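Local coordinates for protein unsaturated glucuronyl hydrolase (Streptococcus agalactiae, PDB 2ZZR) that hydrolyses unsaturated chondroitin, hyaluronan and heparin disaccharides, releasing the unsaturated uronic acid from the glycosaminoglycan fragments, at residues D111-G116 / I172-L177. Numbering follows the deposited sequence.
Sequences DHHDLG and IIDCLL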
# COMPACT_ATOMS: atom_id res chain seq x y z
N ASP A 111 11.90 15.03 -1.70
CA ASP A 111 11.06 16.00 -2.41
C ASP A 111 10.03 15.29 -3.27
O ASP A 111 10.06 15.32 -4.50
CB ASP A 111 11.92 16.97 -3.22
CG ASP A 111 12.92 17.68 -2.36
OD1 ASP A 111 14.14 17.54 -2.63
OD2 ASP A 111 12.50 18.33 -1.37
N HIS A 112 9.10 14.62 -2.58
CA HIS A 112 8.05 13.83 -3.19
C HIS A 112 7.00 13.59 -2.10
O HIS A 112 7.15 14.08 -0.97
CB HIS A 112 8.61 12.52 -3.76
CG HIS A 112 9.37 11.71 -2.75
ND1 HIS A 112 10.74 11.58 -2.77
CD2 HIS A 112 8.94 10.99 -1.68
CE1 HIS A 112 11.13 10.82 -1.76
NE2 HIS A 112 10.05 10.45 -1.09
N HIS A 113 5.96 12.84 -2.43
CA HIS A 113 4.83 12.65 -1.53
C HIS A 113 4.87 11.30 -0.81
O HIS A 113 3.92 10.94 -0.11
CB HIS A 113 3.53 12.76 -2.32
CG HIS A 113 3.36 11.68 -3.34
ND1 HIS A 113 4.03 11.68 -4.54
CD2 HIS A 113 2.63 10.54 -3.31
CE1 HIS A 113 3.70 10.60 -5.23
NE2 HIS A 113 2.85 9.89 -4.50
N ASP A 114 5.96 10.54 -1.00
CA ASP A 114 6.05 9.18 -0.44
C ASP A 114 6.64 9.11 0.97
O ASP A 114 7.20 8.09 1.37
CB ASP A 114 6.80 8.26 -1.41
CG ASP A 114 6.01 7.99 -2.68
OD1 ASP A 114 4.79 7.75 -2.60
OD2 ASP A 114 6.63 8.01 -3.77
N LEU A 115 6.47 10.20 1.73
CA LEU A 115 6.94 10.28 3.12
C LEU A 115 6.27 9.23 4.02
O LEU A 115 6.91 8.70 4.94
CB LEU A 115 6.71 11.69 3.69
CG LEU A 115 7.77 12.78 3.45
CD1 LEU A 115 9.09 12.43 4.13
CD2 LEU A 115 8.00 13.04 1.97
N GLY A 116 5.01 8.92 3.73
CA GLY A 116 4.26 7.92 4.48
C GLY A 116 4.77 6.51 4.23
O GLY A 116 5.02 5.76 5.18
N ILE A 172 -1.18 11.73 -7.25
CA ILE A 172 -1.10 10.34 -7.68
C ILE A 172 -1.87 9.51 -6.64
O ILE A 172 -1.89 9.86 -5.46
CB ILE A 172 0.37 9.89 -7.85
CG1 ILE A 172 1.03 10.71 -8.97
CG2 ILE A 172 0.47 8.39 -8.15
CD1 ILE A 172 2.52 10.46 -9.16
N ILE A 173 -2.53 8.45 -7.09
CA ILE A 173 -3.45 7.71 -6.23
C ILE A 173 -2.78 7.08 -5.01
O ILE A 173 -3.42 6.92 -3.95
CB ILE A 173 -4.26 6.64 -7.02
CG1 ILE A 173 -5.42 6.11 -6.16
CG2 ILE A 173 -3.34 5.53 -7.57
CD1 ILE A 173 -6.46 5.31 -6.92
N ASP A 174 -1.50 6.74 -5.13
CA ASP A 174 -0.80 6.13 -3.99
C ASP A 174 -0.63 7.09 -2.81
O ASP A 174 -0.31 6.66 -1.69
CB ASP A 174 0.53 5.47 -4.41
CG ASP A 174 1.60 6.48 -4.80
OD1 ASP A 174 2.75 6.03 -5.01
OD2 ASP A 174 1.34 7.70 -4.90
N CYS A 175 -0.88 8.38 -3.04
CA CYS A 175 -0.80 9.35 -1.96
C CYS A 175 -1.87 9.09 -0.88
O CYS A 175 -1.75 9.56 0.25
CB CYS A 175 -0.88 10.79 -2.48
SG CYS A 175 -0.24 12.01 -1.29
N LEU A 176 -2.91 8.34 -1.24
CA LEU A 176 -3.92 7.89 -0.27
C LEU A 176 -3.29 7.14 0.91
O LEU A 176 -3.77 7.23 2.03
CB LEU A 176 -4.98 7.02 -0.94
CG LEU A 176 -5.97 7.73 -1.87
CD1 LEU A 176 -6.96 6.73 -2.43
CD2 LEU A 176 -6.71 8.85 -1.15
N LEU A 177 -2.21 6.39 0.64
CA LEU A 177 -1.50 5.67 1.71
C LEU A 177 -0.59 6.59 2.51
O LEU A 177 -0.24 6.29 3.66
CB LEU A 177 -0.66 4.53 1.13
CG LEU A 177 -1.27 3.14 0.91
CD1 LEU A 177 -1.40 2.38 2.23
CD2 LEU A 177 -2.61 3.19 0.15
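His113 and Asp174 are joined by a His-carboxylate hydrogen bond, in which His113 NE2 donates to Asp174 OD2 at 2.7 Å with an N-H...O angle of 162°. The acceptor lies almost in the imidazole plane, which makes the meeting edge-on to the ring, and the N-H reaches OD2 on its syn side, somewhat out of the carboxylate plane. The planes of ring and carboxylate are turned 59° apart. On the His113 side, the first torsion sets CG between the backbone N and the carbonyl carbon (chi1 65°), which swings the ring across to the 172-177 segment.

Van der Waals and sulfur-aromatic contacts flank the same ring. Cys175 CB approaches His113 CD2 obliquely at 3.6 Å, while Cys175 SG sits 4.7 Å from the centroid of the His113 ring, also oblique. At the CE1 corner, Ile172 CD1 touches His113 CE1 at 4.1 Å. A type I turn from Ile172 to Cys175, closed by the bond from Cys175 N to Ile172 O, carries the three partners of the imidazole, with Asp174 inside it. Beyond the two segments, Leu146 of helix 133-147 also packs on His113, and Trp250, a probable substrate-binding residue, lies against Asp174.

The third element is electrostatic. Asp114, just before helix 115-130, brings OD1 to 3.6 Å from Asp174 OD1, with the carboxylate planes perpendicular; its CG lies above one face of the His113 ring, offset toward the rim.

Asp114 and Asp174 are the likely nucleophile and proton donor of this family 88 hydrolase. The bond from His113 occupies OD2 of Asp174, whereas OD1 is the oxygen nearer Asp114. This geometry is consistent with His113 acting as a second-shell residue that helps orient the Asp174 carboxylate beside its acidic partner.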